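Local coordinates for protein beta-lactamase (Burkholderia cenocepacia, PDB 5E2G) that probably hydrolyses beta-lactam antibiotics to substituted beta-amino acids, as a member of the class C (AmpC) beta-lactamase family, at residues N312-V324 / V335-V348. Residues are numbered along the deposited sequence; the frame is centred on the assembly and turned at random.
Sequences NKTGSTGGFSTYV and VMLANGNVPIEERV
R347 lays its guanidinium group across the side chain of S321, whose CB sits over the centre of one face while I344 CG1 covers the opposite face. This clamp ties the first turn of the C-terminal helix 344-357 to the central antiparallel sheet of the serine beta-lactamase fold, where 321-324 pairs with 335-338 as a beta hairpin next to strand 312-316. The chain of R347 runs extended from CG to NE, which carries its nitrogens past Y323 CB to the sheet backbone. NH2 donates to S316 OG at 2.7 Å, in the guanidinium plane and nearly straight (164°). NH1 bonds to T322 O at 2.9 Å, approaching from the face of that carbonyl opposite G315 N, and adds a weak bond to G315 O. NE and NH2 both grip V342 O, in the loop just before the helix, fixing the rotation of the group.

With OG beside its own backbone N (chi1 -65°), S321 donates its hydroxyl to G340 O at 2.7 Å and accepts from V342 N, pinning the turn that leads into the helix. Farther along this face, V348 CA lies over the Y323 ring, and the selenium of M336 (selenomethionine, SE) stands near the ring edge, 4.3 Å from Y323 CD2. On the other face, T322 CG2 and L337 CD2 lie side by side, and L337 also touches L229 of helix 226-235.

K313 opens a KTG sequence that probably lines the active site, as in relatives, and its NZ hydrogen-bonds to Y148 OH. At the loop end, N341 ND2 reaches G318 O at 3.2 Å from above the carbonyl plane, while N341 OD1 accepts from K203 NZ.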
loop_
_atom_site.group_PDB
_atom_site.type_symbol
_atom_site.label_atom_id
_atom_site.label_comp_id
_atom_site.label_asym_id
_atom_site.label_seq_id
_atom_site.Cartn_x
_atom_site.Cartn_y
_atom_site.Cartn_z
ATOM N N ASN A 312 5.216 4.383 -6.233
ATOM C CA ASN A 312 5.214 2.952 -5.933
ATOM C C ASN A 312 4.950 2.690 -4.453
ATOM O O ASN A 312 4.907 3.600 -3.623
ATOM C CB ASN A 312 6.525 2.265 -6.393
ATOM C CG ASN A 312 7.765 2.716 -5.621
ATOM O OD1 ASN A 312 7.711 3.553 -4.716
ATOM N ND2 ASN A 312 8.897 2.139 -5.981
ATOM N N LYS A 313 4.749 1.413 -4.141
ATOM C CA LYS A 313 4.627 0.946 -2.768
ATOM C C LYS A 313 4.869 -0.555 -2.745
ATOM O O LYS A 313 4.370 -1.278 -3.609
ATOM C CB LYS A 313 3.244 1.259 -2.187
ATOM C CG LYS A 313 3.052 0.788 -0.762
ATOM C CD LYS A 313 3.812 1.672 0.196
ATOM C CE LYS A 313 3.847 1.048 1.583
ATOM N NZ LYS A 313 4.885 -0.029 1.696
ATOM N N THR A 314 5.625 -1.011 -1.753
ATOM C CA THR A 314 5.869 -2.427 -1.509
ATOM C C THR A 314 4.945 -2.960 -0.415
ATOM O O THR A 314 4.435 -2.213 0.422
ATOM C CB THR A 314 7.319 -2.660 -1.091
ATOM O OG1 THR A 314 7.694 -1.650 -0.150
ATOM C CG2 THR A 314 8.248 -2.606 -2.286
ATOM N N GLY A 315 4.754 -4.275 -0.425
ATOM C CA GLY A 315 4.019 -4.950 0.627
ATOM C C GLY A 315 4.557 -6.344 0.868
ATOM O O GLY A 315 4.845 -7.067 -0.091
ATOM N N SER A 316 4.711 -6.733 2.135
ATOM C CA SER A 316 5.241 -8.054 2.469
ATOM C C SER A 316 4.552 -8.572 3.719
ATOM O O SER A 316 4.689 -7.976 4.792
ATOM C CB SER A 316 6.754 -8.015 2.694
ATOM O OG SER A 316 7.460 -7.706 1.505
ATOM N N THR A 317 3.831 -9.686 3.582
ATOM C CA THR A 317 3.385 -10.460 4.725
ATOM C C THR A 317 4.232 -11.725 4.840
ATOM O O THR A 317 5.132 -11.982 4.040
ATOM C CB THR A 317 1.899 -10.798 4.612
ATOM O OG1 THR A 317 1.678 -11.608 3.451
ATOM C CG2 THR A 317 1.082 -9.536 4.505
ATOM N N GLY A 318 3.930 -12.527 5.861
ATOM C CA GLY A 318 4.698 -13.736 6.094
ATOM C C GLY A 318 4.727 -14.672 4.905
ATOM O O GLY A 318 5.707 -15.394 4.711
ATOM N N GLY A 319 3.678 -14.659 4.083
ATOM C CA GLY A 319 3.592 -15.601 2.986
ATOM C C GLY A 319 3.461 -15.008 1.600
ATOM O O GLY A 319 3.458 -15.760 0.622
ATOM N N PHE A 320 3.358 -13.681 1.488
ATOM C CA PHE A 320 3.028 -13.027 0.226
ATOM C C PHE A 320 3.979 -11.866 -0.066
ATOM O O PHE A 320 4.555 -11.258 0.838
ATOM C CB PHE A 320 1.592 -12.487 0.227
ATOM C CG PHE A 320 0.521 -13.545 0.333
ATOM C CD1 PHE A 320 0.224 -14.141 1.551
ATOM C CD2 PHE A 320 -0.228 -13.907 -0.780
ATOM C CE1 PHE A 320 -0.780 -15.100 1.650
ATOM C CE2 PHE A 320 -1.234 -14.865 -0.685
ATOM C CZ PHE A 320 -1.508 -15.458 0.533
ATOM N N SER A 321 4.095 -11.527 -1.353
ATOM C CA SER A 321 4.921 -10.412 -1.808
ATOM C C SER A 321 4.156 -9.576 -2.827
ATOM O O SER A 321 3.611 -10.118 -3.791
ATOM C CB SER A 321 6.232 -10.911 -2.424
ATOM O OG SER A 321 7.040 -11.559 -1.460
ATOM N N THR A 322 4.150 -8.257 -2.630
ATOM C CA THR A 322 3.382 -7.327 -3.446
ATOM C C THR A 322 4.258 -6.163 -3.886
ATOM O O THR A 322 5.136 -5.719 -3.145
ATOM C CB THR A 322 2.188 -6.782 -2.659
ATOM O OG1 THR A 322 1.526 -7.871 -2.017
ATOM C CG2 THR A 322 1.206 -6.060 -3.570
ATOM N N TYR A 323 3.999 -5.655 -5.090
ATOM C CA TYR A 323 4.620 -4.424 -5.563
ATOM C C TYR A 323 3.656 -3.713 -6.494
ATOM O O TYR A 323 2.992 -4.351 -7.310
ATOM C CB TYR A 323 5.944 -4.685 -6.300
ATOM C CG TYR A 323 6.698 -3.421 -6.672
ATOM C CD1 TYR A 323 7.122 -2.528 -5.694
ATOM C CD2 TYR A 323 6.990 -3.128 -7.993
ATOM C CE1 TYR A 323 7.815 -1.364 -6.025
ATOM C CE2 TYR A 323 7.688 -1.972 -8.335
ATOM C CZ TYR A 323 8.095 -1.094 -7.346
ATOM O OH TYR A 323 8.782 0.045 -7.684
ATOM N N VAL A 324 3.604 -2.389 -6.379
ATOM C CA VAL A 324 2.747 -1.536 -7.189
ATOM C C VAL A 324 3.567 -0.348 -7.662
ATOM O O VAL A 324 4.212 0.312 -6.847
ATOM C CB VAL A 324 1.535 -1.037 -6.387
ATOM C CG1 VAL A 324 0.736 -0.063 -7.219
ATOM C CG2 VAL A 324 0.678 -2.214 -5.909
ATOM N N VAL A 335 1.070 -4.172 -11.311
ATOM C CA VAL A 335 0.727 -4.760 -10.022
ATOM C C VAL A 335 1.323 -6.162 -9.987
ATOM O O VAL A 335 1.127 -6.939 -10.925
ATOM C CB VAL A 335 -0.802 -4.802 -9.820
ATOM C CG1 VAL A 335 -1.176 -5.655 -8.638
ATOM C CG2 VAL A 335 -1.339 -3.397 -9.671
HETATM N N MSE A 336 2.068 -6.479 -8.935
HETATM C CA MSE A 336 2.645 -7.809 -8.818
HETATM C C MSE A 336 2.244 -8.457 -7.510
HETATM O O MSE A 336 2.562 -7.943 -6.447
HETATM C CB MSE A 336 4.165 -7.752 -8.915
HETATM C CG MSE A 336 4.688 -7.120 -10.191
HETATM SE SE MSE A 336 6.625 -6.776 -10.144
HETATM C CE MSE A 336 7.217 -8.506 -9.473
ATOM N N LEU A 337 1.554 -9.590 -7.579
ATOM C CA LEU A 337 1.109 -10.305 -6.391
ATOM C C LEU A 337 1.667 -11.714 -6.438
ATOM O O LEU A 337 1.518 -12.403 -7.446
ATOM C CB LEU A 337 -0.417 -10.353 -6.292
ATOM C CG LEU A 337 -1.191 -9.092 -6.663
ATOM C CD1 LEU A 337 -2.668 -9.334 -6.502
ATOM C CD2 LEU A 337 -0.765 -7.955 -5.800
ATOM N N ALA A 338 2.298 -12.138 -5.350
ATOM C CA ALA A 338 2.903 -13.458 -5.280
ATOM C C ALA A 338 2.593 -14.071 -3.927
ATOM O O ALA A 338 2.660 -13.388 -2.902
ATOM C CB ALA A 338 4.417 -13.391 -5.495
ATOM N N ASN A 339 2.242 -15.358 -3.924
ATOM C CA ASN A 339 2.020 -16.051 -2.656
ATOM C C ASN A 339 3.287 -16.721 -2.152
ATOM O O ASN A 339 3.271 -17.853 -1.669
ATOM C CB ASN A 339 0.866 -17.046 -2.777
ATOM C CG ASN A 339 1.154 -18.168 -3.736
ATOM O OD1 ASN A 339 2.048 -18.066 -4.571
ATOM N ND2 ASN A 339 0.392 -19.254 -3.630
ATOM N N GLY A 340 4.410 -16.017 -2.257
ATOM C CA GLY A 340 5.666 -16.444 -1.678
ATOM C C GLY A 340 6.517 -15.219 -1.441
ATOM O O GLY A 340 6.114 -14.093 -1.731
ATOM N N ASN A 341 7.713 -15.454 -0.915
ATOM C CA ASN A 341 8.625 -14.381 -0.526
ATOM C C ASN A 341 9.527 -14.027 -1.701
ATOM O O ASN A 341 10.330 -14.854 -2.146
ATOM C CB ASN A 341 9.447 -14.795 0.694
ATOM C CG ASN A 341 8.679 -14.649 2.001
ATOM O OD1 ASN A 341 9.085 -13.896 2.888
ATOM N ND2 ASN A 341 7.565 -15.363 2.122
ATOM N N VAL A 342 9.384 -12.808 -2.209
ATOM C CA VAL A 342 10.188 -12.299 -3.313
ATOM C C VAL A 342 10.961 -11.096 -2.801
ATOM O O VAL A 342 10.355 -10.180 -2.236
ATOM C CB VAL A 342 9.335 -11.900 -4.532
ATOM C CG1 VAL A 342 10.229 -11.382 -5.655
ATOM C CG2 VAL A 342 8.491 -13.062 -5.004
ATOM N N PRO A 343 12.286 -11.052 -2.959
ATOM C CA PRO A 343 13.041 -9.892 -2.488
ATOM C C PRO A 343 12.521 -8.622 -3.131
ATOM O O PRO A 343 12.242 -8.581 -4.331
ATOM C CB PRO A 343 14.474 -10.202 -2.920
ATOM C CG PRO A 343 14.512 -11.682 -2.989
ATOM C CD PRO A 343 13.172 -12.088 -3.508
ATOM N N ILE A 344 12.381 -7.588 -2.302
ATOM C CA ILE A 344 11.816 -6.320 -2.751
ATOM C C ILE A 344 12.529 -5.814 -3.995
ATOM O O ILE A 344 11.892 -5.433 -4.982
ATOM C CB ILE A 344 11.869 -5.290 -1.613
ATOM C CG1 ILE A 344 10.722 -5.563 -0.646
ATOM C CG2 ILE A 344 11.825 -3.884 -2.174
ATOM C CD1 ILE A 344 10.854 -4.862 0.654
ATOM N N GLU A 345 13.863 -5.809 -3.976
ATOM C CA GLU A 345 14.589 -5.267 -5.119
ATOM C C GLU A 345 14.350 -6.091 -6.383
ATOM O O GLU A 345 14.430 -5.555 -7.492
ATOM C CB GLU A 345 16.081 -5.172 -4.799
ATOM C CG GLU A 345 16.415 -4.425 -3.491
ATOM C CD GLU A 345 16.380 -2.901 -3.616
ATOM O OE1 GLU A 345 15.651 -2.380 -4.488
ATOM O OE2 GLU A 345 17.084 -2.224 -2.830
ATOM N N GLU A 346 14.043 -7.381 -6.247
ATOM C CA GLU A 346 13.730 -8.174 -7.431
ATOM C C GLU A 346 12.350 -7.844 -7.991
ATOM O O GLU A 346 12.145 -7.911 -9.209
ATOM C CB GLU A 346 13.838 -9.667 -7.118
ATOM C CG GLU A 346 15.262 -10.156 -6.969
ATOM C CD GLU A 346 16.082 -9.942 -8.227
ATOM O OE1 GLU A 346 15.528 -10.049 -9.340
ATOM O OE2 GLU A 346 17.288 -9.649 -8.106
ATOM N N ARG A 347 11.390 -7.494 -7.133
ATOM C CA ARG A 347 10.134 -6.954 -7.647
ATOM C C ARG A 347 10.382 -5.635 -8.366
ATOM O O ARG A 347 9.790 -5.363 -9.420
ATOM C CB ARG A 347 9.130 -6.752 -6.511
ATOM C CG ARG A 347 9.200 -7.786 -5.416
ATOM C CD ARG A 347 8.313 -7.403 -4.234
ATOM N NE ARG A 347 8.707 -8.131 -3.035
ATOM C CZ ARG A 347 8.228 -7.891 -1.824
ATOM N NH1 ARG A 347 7.329 -6.939 -1.648
ATOM N NH2 ARG A 347 8.653 -8.594 -0.787
ATOM N N VAL A 348 11.268 -4.808 -7.809
ATOM C CA VAL A 348 11.565 -3.509 -8.397
ATOM C C VAL A 348 12.183 -3.687 -9.776
ATOM O O VAL A 348 11.760 -3.051 -10.749
ATOM C CB VAL A 348 12.481 -2.702 -7.460
ATOM C CG1 VAL A 348 12.942 -1.436 -8.130
ATOM C CG2 VAL A 348 11.761 -2.394 -6.164
HETATM O O HOH W 1 7.961 -11.711 4.240
#